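Long-range contacts in beta-lactamase (Chitinophaga pinensis, PDB 6N36), which probably hydrolyses the amide bond of beta-lactam rings, as a zinc-dependent member of the metallo-beta-lactamase superfamily: residues 136-144 against 151-159; 186-194 against 205-213. All coordinates share one frame; numbering follows the deposited sequence.

Interaction 1 and interaction 2 follow one another along the chain, and their centres lie about 18 Å apart, yet they meet directly through residues 157-159. Pro158 O lies 2.7 Å from Thr210 OG1, a probable hydrogen bond, and Gly159 C packs 3.3 Å from Tyr207 CZ. The residues just after strand 150-156 therefore lie against helix 203-215. The next residue, His160, is a ligand of one zinc ion together with His83 and His85, and its ND1 is hydrogen-bonded to Ser187 O, which also accepts from Tyr207. The side chain of Ser187 lies about 6 Å from a bound zinc ion, so interaction 2 stands beside the metal centre.

Interaction 1 of 2, residues 136-144 against 151-159; sequences DRLLHDGDS and KIVMRQHPG
Asp141 meets Arg155 and Gln156 where residues 140-144 carry the chain from strand 137-139, at the edge of one sheet of the alpha-beta/beta-alpha metallo-beta-lactamase fold, to strand 144-147 of the other. Asp141 OD1 accepts Arg155 NE on its syn side (3.0 Å, 174°) and Gln156 N on its anti side (2.7 Å), each tilted about 30° from the carboxylate plane, toward opposite faces. With CG anti to the backbone N (chi1 -173°), the acid lies against strand 150-156; its OD2 adds a weak bond from Arg155 NH2. A water bonded to OD1 also donates to Gln156 O, and a second joins Asp141 N to Gln156 OE1, whereas Gln156 NE2 turns to Asn106.

A type II turn from His140 to Asp143 places Gly142, with positive phi, where its N donates to Met154 O at 2.7 Å. Met154 N in turn donates to Asp143 O (2.9 Å), before the antiparallel non-hydrogen-bonded pair Ser144-Val153. Asp143 OD2 takes His140 N from above its carboxylate plane. Arg137 NH1 and NH2 both donate to Ser144 O, which lies in the guanidinium plane. The Met154 chain, bent at chi2 and chi3, brings CE to 3.6 Å from Leu139 CB.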
# COMPACT_ATOMS: atom_id res chain seq x y z
N ASP A 136 2.51 14.95 -8.05
CA ASP A 136 1.77 16.23 -8.00
C ASP A 136 1.91 16.86 -6.61
O ASP A 136 1.83 18.10 -6.50
CB ASP A 136 0.33 16.00 -8.43
CG ASP A 136 0.28 15.53 -9.87
OD1 ASP A 136 0.57 16.36 -10.77
OD2 ASP A 136 -0.02 14.35 -10.12
N ARG A 137 2.12 16.06 -5.58
CA ARG A 137 2.35 16.53 -4.19
C ARG A 137 3.36 15.58 -3.55
O ARG A 137 3.24 14.35 -3.75
CB ARG A 137 1.06 16.60 -3.38
CG ARG A 137 1.25 17.10 -1.96
CD ARG A 137 -0.07 17.32 -1.22
NE ARG A 137 0.19 17.48 0.20
CZ ARG A 137 -0.66 17.21 1.19
NH1 ARG A 137 -1.89 16.82 0.94
NH2 ARG A 137 -0.26 17.33 2.44
N LEU A 138 4.36 16.16 -2.89
CA LEU A 138 5.36 15.39 -2.14
C LEU A 138 4.92 15.39 -0.68
O LEU A 138 4.69 16.50 -0.11
CB LEU A 138 6.74 16.05 -2.31
CG LEU A 138 7.31 16.09 -3.72
CD1 LEU A 138 8.58 16.93 -3.77
CD2 LEU A 138 7.58 14.69 -4.26
N LEU A 139 4.83 14.22 -0.08
CA LEU A 139 4.29 14.04 1.29
C LEU A 139 5.43 13.83 2.28
O LEU A 139 6.43 13.16 1.92
CB LEU A 139 3.37 12.81 1.29
CG LEU A 139 2.15 12.87 0.39
CD1 LEU A 139 1.51 11.48 0.30
CD2 LEU A 139 1.17 13.94 0.89
N HIS A 140 5.23 14.32 3.51
CA HIS A 140 6.12 14.15 4.68
C HIS A 140 5.41 13.41 5.81
O HIS A 140 4.19 13.33 5.82
CB HIS A 140 6.63 15.52 5.16
CG HIS A 140 7.28 16.27 4.05
ND1 HIS A 140 6.57 17.13 3.24
CD2 HIS A 140 8.51 16.19 3.53
CE1 HIS A 140 7.37 17.62 2.30
NE2 HIS A 140 8.57 17.05 2.46
N ASP A 141 6.17 12.91 6.76
CA ASP A 141 5.62 12.16 7.90
C ASP A 141 4.54 13.02 8.54
O ASP A 141 4.80 14.24 8.85
CB ASP A 141 6.71 11.75 8.88
CG ASP A 141 6.19 10.84 9.97
OD1 ASP A 141 5.48 9.87 9.66
OD2 ASP A 141 6.47 11.09 11.17
N GLY A 142 3.37 12.44 8.75
CA GLY A 142 2.25 13.11 9.42
C GLY A 142 1.41 13.98 8.48
O GLY A 142 0.40 14.49 8.96
N ASP A 143 1.76 14.18 7.21
CA ASP A 143 0.98 15.01 6.26
C ASP A 143 -0.45 14.45 6.14
O ASP A 143 -0.67 13.21 6.23
CB ASP A 143 1.58 15.15 4.86
CG ASP A 143 2.68 16.18 4.71
OD1 ASP A 143 2.92 16.95 5.68
OD2 ASP A 143 3.27 16.24 3.63
N SER A 144 -1.41 15.34 5.99
CA SER A 144 -2.83 14.95 5.78
C SER A 144 -3.21 15.15 4.31
O SER A 144 -2.79 16.13 3.68
CB SER A 144 -3.71 15.72 6.71
OG SER A 144 -3.77 17.04 6.26
N LYS A 151 -10.07 12.62 5.85
CA LYS A 151 -8.71 13.03 6.27
C LYS A 151 -7.85 11.78 6.42
O LYS A 151 -8.11 10.95 7.28
CB LYS A 151 -8.76 13.82 7.58
CG LYS A 151 -7.39 14.25 8.05
CD LYS A 151 -7.37 15.25 9.19
CE LYS A 151 -5.94 15.58 9.59
NZ LYS A 151 -5.83 16.87 10.32
N ILE A 152 -6.87 11.66 5.54
CA ILE A 152 -5.92 10.54 5.57
C ILE A 152 -4.58 11.08 6.05
O ILE A 152 -4.07 12.03 5.45
CB ILE A 152 -5.80 9.95 4.16
CG1 ILE A 152 -7.13 9.42 3.63
CG2 ILE A 152 -4.70 8.90 4.15
CD1 ILE A 152 -7.08 9.25 2.12
N VAL A 153 -4.03 10.45 7.08
CA VAL A 153 -2.67 10.82 7.56
C VAL A 153 -1.62 9.81 7.06
O VAL A 153 -1.85 8.60 7.21
CB VAL A 153 -2.66 10.95 9.08
CG1 VAL A 153 -1.24 11.24 9.54
CG2 VAL A 153 -3.63 12.04 9.53
N MET A 154 -0.57 10.29 6.42
CA MET A 154 0.56 9.43 5.98
C MET A 154 1.58 9.32 7.13
O MET A 154 1.87 10.37 7.77
CB MET A 154 1.24 9.97 4.73
CG MET A 154 2.29 9.01 4.20
SD MET A 154 3.95 9.32 4.99
CE MET A 154 4.57 10.52 3.85
N ARG A 155 2.02 8.11 7.46
CA ARG A 155 3.13 7.94 8.42
C ARG A 155 4.29 7.29 7.69
O ARG A 155 4.07 6.25 7.05
CB ARG A 155 2.73 7.16 9.67
CG ARG A 155 1.63 7.79 10.51
CD ARG A 155 1.97 9.16 11.04
NE ARG A 155 3.28 9.29 11.65
CZ ARG A 155 3.54 9.15 12.95
NH1 ARG A 155 2.59 8.79 13.80
NH2 ARG A 155 4.80 9.26 13.36
N GLN A 156 5.49 7.86 7.80
CA GLN A 156 6.68 7.30 7.14
C GLN A 156 7.13 6.05 7.89
O GLN A 156 7.44 6.12 9.09
CB GLN A 156 7.82 8.31 6.99
CG GLN A 156 7.48 9.48 6.08
CD GLN A 156 8.65 10.44 6.03
OE1 GLN A 156 9.30 10.68 7.06
NE2 GLN A 156 8.90 11.03 4.87
N HIS A 157 7.20 4.93 7.16
CA HIS A 157 7.57 3.60 7.68
C HIS A 157 8.69 3.06 6.80
O HIS A 157 8.51 2.06 6.14
CB HIS A 157 6.33 2.73 7.82
CG HIS A 157 5.45 3.18 8.90
ND1 HIS A 157 4.10 2.92 8.90
CD2 HIS A 157 5.72 3.85 10.06
CE1 HIS A 157 3.56 3.48 9.96
NE2 HIS A 157 4.50 4.07 10.70
N PRO A 158 9.85 3.74 6.75
CA PRO A 158 10.88 3.42 5.78
C PRO A 158 11.53 2.06 6.04
O PRO A 158 11.45 1.48 7.16
CB PRO A 158 11.89 4.50 5.94
CG PRO A 158 11.73 4.93 7.38
CD PRO A 158 10.21 4.92 7.58
N GLY A 159 12.19 1.56 5.00
CA GLY A 159 13.04 0.36 5.06
C GLY A 159 12.76 -0.51 3.85
O GLY A 159 13.64 -0.65 2.98
O HOH W 1 6.48 7.50 11.16
O HOH W 2 9.00 13.62 7.11

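Interaction 2 of 2, residues 186-194 against 205-213; sequences PSILNDTKL and KDYAYTLKA
Residues 186-194, an irregular segment with a type I turn from Leu189 to Thr192, run past helix 203-215 without strand-like pairing, the nearest CA atoms being those of Pro186 and Tyr207 at 6.8 Å. Tyr207 buries more than any other residue here: its side chain leaves the helix toward the loop, and Tyr207 OH donates to Ser187 O over 2.7 Å. That donor stands 24° from the carbonyl plane with a C=O...O angle of 134°, and the carbonyl oxygen lies near the plane of the ring, at its edge. A water donates to the same hydroxyl and accepts from Leu189 N; it also pairs with Thr192 OG1, so the phenol is tied to the start and end of the turn as well as to Ser187.

Ile188 covers one face of the ring in a CH-pi contact, its CG1 3.9 Å from the Tyr207 ring centroid and displaced toward the rim. A chi1 of -55° sets this methylene, rather than the CG2 methyl, over the ring. Leu194 comes in roughly perpendicular to the tyrosine side chain, bringing CD2 to 3.7 Å from Tyr207 CD2. In this metallo-beta-lactamase fold, the loop joins strand 177-182 to helix 203-215 beside the zinc centre. Tyr121 packs against both Thr192 and Tyr207, while Arg267 of helix 250-268 binds the carbonyls of Leu189 and Thr192.

One turn beyond Tyr207, Thr210 and Leu211 take up the ring of Pro186 by separate atoms. Pro186 CB lies 3.9 Å from Thr210 CG2 and 4.0 Å from Tyr207 CD1. Pro186 O is buried without a hydrogen-bond partner in the model, 3.5 Å from Tyr207 CE1. Pro186 CG packs against Leu211 CD2 at 3.7 Å.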
# COMPACT_ATOMS: atom_id res chain seq x y z
N PRO A 186 7.01 -4.06 7.45
CA PRO A 186 8.45 -3.88 7.21
C PRO A 186 9.17 -5.20 6.90
O PRO A 186 10.08 -5.61 7.61
CB PRO A 186 8.91 -3.23 8.50
CG PRO A 186 8.02 -3.85 9.54
CD PRO A 186 6.66 -3.86 8.88
N SER A 187 8.75 -5.84 5.83
CA SER A 187 9.43 -7.04 5.33
C SER A 187 10.83 -6.70 4.79
O SER A 187 11.03 -5.64 4.24
CB SER A 187 8.58 -7.79 4.34
OG SER A 187 8.35 -7.01 3.21
N ILE A 188 11.78 -7.58 5.01
CA ILE A 188 13.21 -7.45 4.63
C ILE A 188 13.49 -8.46 3.53
O ILE A 188 13.30 -9.67 3.80
CB ILE A 188 14.07 -7.68 5.88
CG1 ILE A 188 13.67 -6.74 7.02
CG2 ILE A 188 15.53 -7.47 5.48
CD1 ILE A 188 14.26 -7.13 8.40
N LEU A 189 13.99 -8.01 2.38
CA LEU A 189 14.31 -8.92 1.26
C LEU A 189 15.63 -9.63 1.60
O LEU A 189 16.46 -9.15 2.43
CB LEU A 189 14.44 -8.15 -0.05
CG LEU A 189 13.13 -7.54 -0.56
CD1 LEU A 189 13.35 -6.89 -1.92
CD2 LEU A 189 12.06 -8.59 -0.64
N ASN A 190 15.81 -10.79 0.97
CA ASN A 190 17.03 -11.58 1.20
C ASN A 190 18.31 -10.77 0.93
O ASN A 190 19.27 -10.98 1.65
CB ASN A 190 16.96 -12.81 0.29
CG ASN A 190 18.10 -13.77 0.51
OD1 ASN A 190 18.49 -13.96 1.67
ND2 ASN A 190 18.52 -14.50 -0.54
N ASP A 191 18.33 -9.95 -0.13
CA ASP A 191 19.61 -9.33 -0.57
C ASP A 191 19.91 -8.11 0.33
O ASP A 191 21.03 -7.58 0.24
CB ASP A 191 19.56 -8.89 -2.03
CG ASP A 191 19.55 -10.04 -3.03
OD1 ASP A 191 20.14 -11.08 -2.72
OD2 ASP A 191 18.90 -9.89 -4.08
N THR A 192 19.09 -7.79 1.28
CA THR A 192 19.31 -6.54 2.10
C THR A 192 20.29 -6.78 3.24
O THR A 192 20.07 -7.67 4.08
CB THR A 192 17.97 -6.03 2.63
OG1 THR A 192 17.28 -5.60 1.45
CG2 THR A 192 18.07 -4.85 3.58
N LYS A 193 21.35 -5.97 3.30
CA LYS A 193 22.34 -5.90 4.37
C LYS A 193 21.97 -4.78 5.33
O LYS A 193 22.00 -3.62 4.93
CB LYS A 193 23.72 -5.71 3.73
CG LYS A 193 24.91 -5.65 4.66
CD LYS A 193 26.22 -5.67 3.83
CE LYS A 193 27.49 -5.43 4.62
NZ LYS A 193 28.45 -4.55 3.87
N LEU A 194 21.48 -5.11 6.53
CA LEU A 194 20.95 -4.09 7.46
C LEU A 194 22.01 -3.15 8.01
O LEU A 194 21.64 -2.04 8.45
CB LEU A 194 20.24 -4.81 8.60
CG LEU A 194 18.96 -5.49 8.16
CD1 LEU A 194 18.44 -6.35 9.29
CD2 LEU A 194 17.86 -4.51 7.73
N LYS A 205 18.88 1.48 10.04
CA LYS A 205 18.41 2.47 11.03
C LYS A 205 16.91 2.73 10.77
O LYS A 205 16.12 2.88 11.73
CB LYS A 205 19.24 3.74 10.92
CG LYS A 205 20.70 3.54 11.31
CD LYS A 205 21.51 4.82 11.17
CE LYS A 205 22.91 4.64 11.67
NZ LYS A 205 23.65 3.68 10.83
N ASP A 206 16.53 2.78 9.49
CA ASP A 206 15.14 3.05 9.09
C ASP A 206 14.26 1.88 9.50
O ASP A 206 13.15 2.09 10.01
CB ASP A 206 15.06 3.34 7.60
CG ASP A 206 15.32 4.78 7.24
OD1 ASP A 206 15.53 5.63 8.17
OD2 ASP A 206 15.35 5.08 5.98
N TYR A 207 14.65 0.65 9.21
CA TYR A 207 13.85 -0.52 9.61
C TYR A 207 13.68 -0.54 11.13
O TYR A 207 12.57 -0.80 11.60
CB TYR A 207 14.49 -1.83 9.19
CG TYR A 207 14.09 -2.34 7.83
CD1 TYR A 207 12.82 -2.85 7.61
CD2 TYR A 207 14.99 -2.31 6.78
CE1 TYR A 207 12.49 -3.41 6.39
CE2 TYR A 207 14.67 -2.88 5.55
CZ TYR A 207 13.41 -3.39 5.34
OH TYR A 207 13.13 -3.99 4.13
N ALA A 208 14.72 -0.23 11.86
CA ALA A 208 14.66 -0.23 13.34
C ALA A 208 13.63 0.79 13.81
O ALA A 208 12.76 0.50 14.68
CB ALA A 208 15.98 0.04 13.96
N TYR A 209 13.67 1.99 13.21
CA TYR A 209 12.71 3.07 13.50
C TYR A 209 11.29 2.58 13.22
O TYR A 209 10.36 2.69 14.06
CB TYR A 209 13.04 4.36 12.73
CG TYR A 209 11.88 5.32 12.72
CD1 TYR A 209 11.67 6.18 13.77
CD2 TYR A 209 10.92 5.32 11.73
CE1 TYR A 209 10.56 6.98 13.83
CE2 TYR A 209 9.81 6.12 11.75
CZ TYR A 209 9.67 7.05 12.78
OH TYR A 209 8.55 7.84 12.88
N THR A 210 11.09 2.01 12.03
CA THR A 210 9.74 1.61 11.59
C THR A 210 9.17 0.53 12.52
O THR A 210 7.96 0.59 12.85
CB THR A 210 9.84 1.14 10.15
OG1 THR A 210 10.10 2.31 9.38
CG2 THR A 210 8.58 0.46 9.67
N LEU A 211 9.97 -0.47 12.89
CA LEU A 211 9.43 -1.53 13.77
C LEU A 211 8.90 -0.92 15.08
O LEU A 211 7.79 -1.30 15.52
CB LEU A 211 10.51 -2.57 14.00
CG LEU A 211 10.73 -3.49 12.81
CD1 LEU A 211 12.11 -4.09 12.83
CD2 LEU A 211 9.63 -4.54 12.77
N LYS A 212 9.61 0.04 15.65
CA LYS A 212 9.15 0.69 16.90
C LYS A 212 7.93 1.58 16.63
O LYS A 212 6.92 1.51 17.37
CB LYS A 212 10.30 1.47 17.54
CG LYS A 212 11.45 0.60 18.02
CD LYS A 212 12.61 1.35 18.62
CE LYS A 212 13.45 2.07 17.61
NZ LYS A 212 14.53 2.86 18.23
N ALA A 213 7.97 2.36 15.56
CA ALA A 213 6.95 3.35 15.20
C ALA A 213 5.61 2.64 14.92
O ALA A 213 4.56 3.06 15.41
CB ALA A 213 7.40 4.16 14.03
O HOH W 3 14.53 -5.26 1.99
O HOH W 4 22.84 0.41 10.17